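Local coordinates for protein protease LasA (Pseudomonas aeruginosa, PDB 3IT5) that cleaves glycine-rich peptides as a secreted zinc metallopeptidase, degrading the pentaglycine cross-links of staphylococcal cell walls and taking part in the breakdown of host elastin, at residues H23-S28 against H122-Y127; C65-T70 against T77-M82. All coordinates share one frame; numbering follows the deposited sequence.

Interaction 1 of 2, residues H23-S28 against H122-Y127. With ZN (zinc ion), chain E.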
loop_
_atom_site.group_PDB
_atom_site.type_symbol
_atom_site.label_atom_id
_atom_site.label_comp_id
_atom_site.label_asym_id
_atom_site.label_seq_id
_atom_site.Cartn_x
_atom_site.Cartn_y
_atom_site.Cartn_z
ATOM N N HIS A 23 3.196 -7.351 6.870
ATOM C CA HIS A 23 2.556 -7.662 8.137
ATOM C C HIS A 23 1.070 -7.858 7.921
ATOM O O HIS A 23 0.552 -7.571 6.837
ATOM C CB HIS A 23 2.827 -6.566 9.179
ATOM C CG HIS A 23 2.568 -5.177 8.686
ATOM N ND1 HIS A 23 3.447 -4.503 7.866
ATOM C CD2 HIS A 23 1.536 -4.329 8.907
ATOM C CE1 HIS A 23 2.964 -3.303 7.597
ATOM N NE2 HIS A 23 1.808 -3.170 8.220
ATOM N N SER A 24 0.388 -8.373 8.939
ATOM C CA SER A 24 -1.059 -8.491 8.892
ATOM C C SER A 24 -1.653 -7.106 9.101
ATOM O O SER A 24 -0.971 -6.204 9.591
ATOM C CB SER A 24 -1.567 -9.472 9.954
ATOM O OG SER A 24 -1.595 -8.881 11.242
ATOM N N ASN A 25 -2.912 -6.936 8.709
ATOM C CA ASN A 25 -3.631 -5.679 8.893
ATOM C C ASN A 25 -3.518 -5.132 10.319
ATOM O O ASN A 25 -3.415 -3.923 10.524
ATOM C CB ASN A 25 -5.102 -5.868 8.516
ATOM C CG ASN A 25 -5.830 -4.557 8.316
ATOM O OD1 ASN A 25 -5.388 -3.693 7.559
ATOM N ND2 ASN A 25 -6.977 -4.416 8.973
ATOM N N THR A 26 -3.526 -6.043 11.292
ATOM C CA THR A 26 -3.434 -5.702 12.710
ATOM C C THR A 26 -1.985 -5.610 13.180
ATOM O O THR A 26 -1.711 -5.144 14.292
ATOM C CB THR A 26 -4.164 -6.747 13.580
ATOM O OG1 THR A 26 -3.543 -8.030 13.410
ATOM C CG2 THR A 26 -5.633 -6.838 13.190
ATOM N N GLY A 27 -1.067 -6.064 12.329
ATOM C CA GLY A 27 0.353 -6.122 12.663
ATOM C C GLY A 27 0.766 -7.339 13.478
ATOM O O GLY A 27 1.938 -7.476 13.833
ATOM N N SER A 28 -0.181 -8.229 13.773
ATOM C CA SER A 28 0.117 -9.393 14.610
ATOM C C SER A 28 -0.011 -10.749 13.915
ATOM O O SER A 28 0.941 -11.530 13.904
ATOM C CB SER A 28 -0.706 -9.369 15.907
ATOM O OG SER A 28 -2.083 -9.169 15.644
ATOM N N HIS A 122 -0.605 2.556 5.521
ATOM C CA HIS A 122 -0.808 1.123 5.720
ATOM C C HIS A 122 -1.687 0.620 4.569
ATOM O O HIS A 122 -2.818 1.070 4.399
ATOM C CB HIS A 122 -1.440 0.875 7.101
ATOM C CG HIS A 122 -1.964 -0.513 7.310
ATOM N ND1 HIS A 122 -1.191 -1.534 7.818
ATOM C CD2 HIS A 122 -3.200 -1.036 7.122
ATOM C CE1 HIS A 122 -1.922 -2.630 7.917
ATOM N NE2 HIS A 122 -3.142 -2.358 7.491
ATOM N N PHE A 123 -1.148 -0.310 3.782
ATOM C CA PHE A 123 -1.727 -0.692 2.489
ATOM C C PHE A 123 -1.910 -2.210 2.394
ATOM O O PHE A 123 -0.940 -2.958 2.479
ATOM C CB PHE A 123 -0.823 -0.143 1.373
ATOM C CG PHE A 123 -1.069 -0.732 0.014
ATOM C CD1 PHE A 123 -2.163 -0.335 -0.748
ATOM C CD2 PHE A 123 -0.172 -1.650 -0.531
ATOM C CE1 PHE A 123 -2.376 -0.861 -2.020
ATOM C CE2 PHE A 123 -0.378 -2.185 -1.805
ATOM C CZ PHE A 123 -1.482 -1.792 -2.547
ATOM N N SER A 124 -3.155 -2.654 2.210
ATOM C CA SER A 124 -3.501 -4.084 2.308
ATOM C C SER A 124 -4.115 -4.692 1.046
ATOM O O SER A 124 -4.879 -4.040 0.338
ATOM C CB SER A 124 -4.465 -4.313 3.472
ATOM O OG SER A 124 -4.000 -3.692 4.656
ATOM N N LEU A 125 -3.800 -5.963 0.808
ATOM C CA LEU A 125 -4.333 -6.718 -0.322
ATOM C C LEU A 125 -5.513 -7.592 0.095
ATOM O O LEU A 125 -5.415 -8.385 1.037
ATOM C CB LEU A 125 -3.231 -7.577 -0.960
ATOM C CG LEU A 125 -3.514 -8.372 -2.245
ATOM C CD1 LEU A 125 -3.834 -7.465 -3.429
ATOM C CD2 LEU A 125 -2.315 -9.261 -2.566
ATOM N N LEU A 126 -6.623 -7.443 -0.624
ATOM C CA LEU A 126 -7.838 -8.205 -0.359
ATOM C C LEU A 126 -8.336 -8.971 -1.580
ATOM O O LEU A 126 -7.872 -8.752 -2.701
ATOM C CB LEU A 126 -8.954 -7.292 0.165
ATOM C CG LEU A 126 -8.750 -6.661 1.544
ATOM C CD1 LEU A 126 -7.921 -5.383 1.448
ATOM C CD2 LEU A 126 -10.097 -6.375 2.182
ATOM N N TYR A 127 -9.277 -9.880 -1.336
ATOM C CA TYR A 127 -9.943 -10.630 -2.392
ATOM C C TYR A 127 -11.297 -11.067 -1.868
ATOM O O TYR A 127 -11.377 -11.737 -0.837
ATOM C CB TYR A 127 -9.105 -11.841 -2.819
ATOM C CG TYR A 127 -9.639 -12.566 -4.032
ATOM C CD1 TYR A 127 -9.584 -11.982 -5.299
ATOM C CD2 TYR A 127 -10.201 -13.838 -3.915
ATOM C CE1 TYR A 127 -10.074 -12.650 -6.421
ATOM C CE2 TYR A 127 -10.698 -14.511 -5.027
ATOM C CZ TYR A 127 -10.629 -13.911 -6.278
ATOM O OH TYR A 127 -11.116 -14.570 -7.382
HETATM ZN ZN ZN E . 0.865 -1.176 8.564
HETATM O O HOH W 1 0.611 0.410 9.912
#
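The imidazole rings of His23 and His122 meet rim to rim around a zinc ion, neither lying over the face of the other, with their planes turned 44° apart. His23 NE2 and His122 ND1 each bind the metal at 2.2 Å; the two nitrogens, 3.4 Å apart, are not hydrogen-bonded to each other but share the metal. One side of the His23 ring stacks on Tyr151, while its remaining nitrogen, ND1, is hydrogen-bonded to Gly21 O. The rim of the His122 ring is in use at both nitrogens: ND1 faces the metal, and His122 NE2 donates to Asn25 OD1 across 2.6 Å. That bond is nearly straight, 163° at the hydrogen, and OD1 lies close to the imidazole plane, although the N-H arrives from above the plane of the Asn25 carboxamide. With CG anti to its backbone N (chi1 -164°), Asn25 extends its amide to the ring. Asn25 is a second-shell residue that helps to hold the rotation of this zinc ligand. The same Asn25 OD1 lies 3.2 Å from Ser124 OG, whose hydroxyl is hydrogen-bonded to Ser34. Asn25 sits within a type I turn from Ser24 to Gly27, closed by the bond from Gly27 N to Ser24 O at 2.7 Å; Gly27 occupies its last position with positive phi. Asp36 completes the protein ligands, and a water at 2.1 Å from the zinc takes a further place. Two histidines and an aspartate with a metal-bound water form the catalytic zinc site of M23 metallopeptidases, here joining a loop to strand 121-127.

Interaction 2 of 2, residues C65-T70 against T77-M82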
loop_
_atom_site.group_PDB
_atom_site.type_symbol
_atom_site.label_atom_id
_atom_site.label_comp_id
_atom_site.label_asym_id
_atom_site.label_seq_id
_atom_site.Cartn_x
_atom_site.Cartn_y
_atom_site.Cartn_z
ATOM N N CYS A 65 -10.309 8.571 7.287
ATOM C CA CYS A 65 -8.947 8.053 7.292
ATOM C C CYS A 65 -8.776 6.658 6.669
ATOM O O CYS A 65 -7.715 6.039 6.805
ATOM C CB CYS A 65 -8.393 8.080 8.722
ATOM S SG CYS A 65 -8.862 6.703 9.782
ATOM N N GLN A 66 -9.809 6.173 5.977
ATOM C CA GLN A 66 -9.740 4.847 5.349
ATOM C C GLN A 66 -10.531 4.743 4.049
ATOM O O GLN A 66 -11.666 5.226 3.959
ATOM C CB GLN A 66 -10.179 3.742 6.317
ATOM C CG GLN A 66 -9.657 2.357 5.930
ATOM C CD GLN A 66 -10.011 1.260 6.918
ATOM O OE1 GLN A 66 -9.208 0.353 7.156
ATOM N NE2 GLN A 66 -11.214 1.319 7.482
ATOM N N VAL A 67 -9.911 4.088 3.063
ATOM C CA VAL A 67 -10.441 3.932 1.704
ATOM C C VAL A 67 -10.146 2.517 1.207
ATOM O O VAL A 67 -9.087 1.955 1.511
ATOM C CB VAL A 67 -9.791 4.955 0.721
ATOM C CG1 VAL A 67 -10.084 4.604 -0.743
ATOM C CG2 VAL A 67 -10.262 6.373 1.018
ATOM N N ARG A 68 -11.083 1.952 0.448
ATOM C CA ARG A 68 -10.893 0.670 -0.230
ATOM C C ARG A 68 -11.183 0.842 -1.726
ATOM O O ARG A 68 -12.136 1.528 -2.107
ATOM C CB ARG A 68 -11.803 -0.401 0.402
ATOM C CG ARG A 68 -11.849 -1.776 -0.292
ATOM C CD ARG A 68 -10.973 -2.852 0.385
ATOM N NE ARG A 68 -11.001 -2.800 1.850
ATOM C CZ ARG A 68 -11.818 -3.497 2.637
ATOM N NH1 ARG A 68 -12.714 -4.339 2.127
ATOM N NH2 ARG A 68 -11.732 -3.355 3.953
ATOM N N VAL A 69 -10.349 0.236 -2.569
ATOM C CA VAL A 69 -10.587 0.218 -4.013
ATOM C C VAL A 69 -10.846 -1.229 -4.432
ATOM O O VAL A 69 -10.003 -2.104 -4.225
ATOM C CB VAL A 69 -9.411 0.852 -4.810
ATOM C CG1 VAL A 69 -9.693 0.841 -6.315
ATOM C CG2 VAL A 69 -9.160 2.284 -4.340
ATOM N N THR A 70 -12.023 -1.476 -5.004
ATOM C CA THR A 70 -12.469 -2.834 -5.290
ATOM C C THR A 70 -12.661 -3.070 -6.788
ATOM O O THR A 70 -13.486 -2.410 -7.430
ATOM C CB THR A 70 -13.778 -3.152 -4.532
ATOM O OG1 THR A 70 -13.615 -2.832 -3.140
ATOM C CG2 THR A 70 -14.155 -4.626 -4.689
ATOM N N THR A 77 -7.842 -3.430 -2.736
ATOM C CA THR A 77 -6.770 -2.871 -1.926
ATOM C C THR A 77 -7.335 -1.961 -0.843
ATOM O O THR A 77 -8.291 -1.221 -1.073
ATOM C CB THR A 77 -5.725 -2.131 -2.787
ATOM O OG1 THR A 77 -6.389 -1.295 -3.743
ATOM C CG2 THR A 77 -4.841 -3.130 -3.523
ATOM N N ASN A 78 -6.751 -2.047 0.346
ATOM C CA ASN A 78 -7.145 -1.195 1.455
ATOM C C ASN A 78 -6.083 -0.145 1.762
ATOM O O ASN A 78 -4.889 -0.395 1.605
ATOM C CB ASN A 78 -7.441 -2.036 2.696
ATOM C CG ASN A 78 -8.411 -1.358 3.636
ATOM O OD1 ASN A 78 -9.615 -1.311 3.376
ATOM N ND2 ASN A 78 -7.893 -0.824 4.738
ATOM N N TYR A 79 -6.536 1.026 2.200
ATOM C CA TYR A 79 -5.672 2.172 2.448
ATOM C C TYR A 79 -6.064 2.785 3.788
ATOM O O TYR A 79 -7.150 3.350 3.925
ATOM C CB TYR A 79 -5.813 3.209 1.324
ATOM C CG TYR A 79 -5.613 2.637 -0.062
ATOM C CD1 TYR A 79 -6.639 1.933 -0.707
ATOM C CD2 TYR A 79 -4.402 2.791 -0.726
ATOM C CE1 TYR A 79 -6.455 1.394 -1.964
ATOM C CE2 TYR A 79 -4.213 2.264 -1.994
ATOM C CZ TYR A 79 -5.238 1.565 -2.605
ATOM O OH TYR A 79 -5.048 1.043 -3.864
ATOM N N TYR A 80 -5.186 2.649 4.779
ATOM C CA TYR A 80 -5.458 3.174 6.111
ATOM C C TYR A 80 -4.410 4.217 6.475
ATOM O O TYR A 80 -3.380 4.336 5.801
ATOM C CB TYR A 80 -5.532 2.033 7.145
ATOM C CG TYR A 80 -6.060 2.449 8.509
ATOM C CD1 TYR A 80 -7.283 3.113 8.637
ATOM C CD2 TYR A 80 -5.345 2.164 9.670
ATOM C CE1 TYR A 80 -7.770 3.491 9.890
ATOM C CE2 TYR A 80 -5.826 2.540 10.931
ATOM C CZ TYR A 80 -7.029 3.201 11.030
ATOM O OH TYR A 80 -7.497 3.570 12.266
ATOM N N HIS A 81 -4.683 4.973 7.537
ATOM C CA HIS A 81 -3.902 6.158 7.901
ATOM C C HIS A 81 -3.983 7.216 6.794
ATOM O O HIS A 81 -2.988 7.845 6.447
ATOM C CB HIS A 81 -2.440 5.818 8.211
ATOM C CG HIS A 81 -2.260 4.726 9.220
ATOM N ND1 HIS A 81 -2.888 4.727 10.449
ATOM C CD2 HIS A 81 -1.480 3.619 9.196
ATOM C CE1 HIS A 81 -2.520 3.654 11.128
ATOM N NE2 HIS A 81 -1.665 2.967 10.392
ATOM N N MET A 82 -5.184 7.395 6.248
ATOM C CA MET A 82 -5.432 8.367 5.184
ATOM C C MET A 82 -5.899 9.701 5.750
ATOM O O MET A 82 -6.304 9.792 6.911
ATOM C CB MET A 82 -6.482 7.835 4.205
ATOM C CG MET A 82 -6.052 6.623 3.390
ATOM S SD MET A 82 -4.748 6.994 2.206
ATOM C CE MET A 82 -5.570 8.155 1.105
#
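Cys65, disulfide-bonded to Cys111, sets its SG 3.4 Å from Tyr80 CE1, obliquely to the ring, in a sulfur-aromatic contact. Cys65 O accepts a hydrogen bond from Met82 N at 2.9 Å, past the turn of the chain at His81, which has positive phi. Gln66 reaches out with an extended side chain, and Gln66 OE1 takes a hydrogen bond of 3.0 Å from Asn78 ND2; the two carboxamides are nearly perpendicular, at 81°. Val67 pairs with Tyr79 through two backbone bonds, and its O also meets the edge of the tyrosine ring at CD1. On the face shared with Gln66, Arg68 bends at chi2 and chi3 (100° and 39°) to bring its guanidinium side-on to Asn78 OD1. Arg68 NE donates to Asn78 OD1 at 2.5 Å, and NH2 gives the same oxygen, which lies in the guanidinium plane, a second, more bent bond. Asn78 therefore bridges Gln66 and Arg68 with opposite ends of its amide. Val69 closes the register in a hydrogen-bonded pair with Thr77, while Val69 CG2 packs 3.7 Å from Tyr79 CE1, beside Leu99. This is an antiparallel beta hairpin of the M23 peptidase domain, whose second strand runs into His81, inferred to act as a proton donor or acceptor, its side chain about 5 Å from the zinc ion.

Strands 121-127 and 75-83 are neighbours in one antiparallel sheet, and through them the two contacts meet: Ser124 O lies 2.7 Å from Asn78 N, and His122 O 2.9 Å from Tyr80 N, both probable hydrogen bonds. Both contacts are largely buried, but interaction 1 joins a loop to a strand through metal and side chains over a small area, whereas interaction 2 is a broad hairpin pairing built on backbone bonds. Interaction 2 is nested within the chain closed by interaction 1. Near the zinc, His81 CD2 packs 3.5 Å from His122 CB, placing the inferred catalytic histidine beside a metal ligand; farther along, Leu126 packs against Arg68.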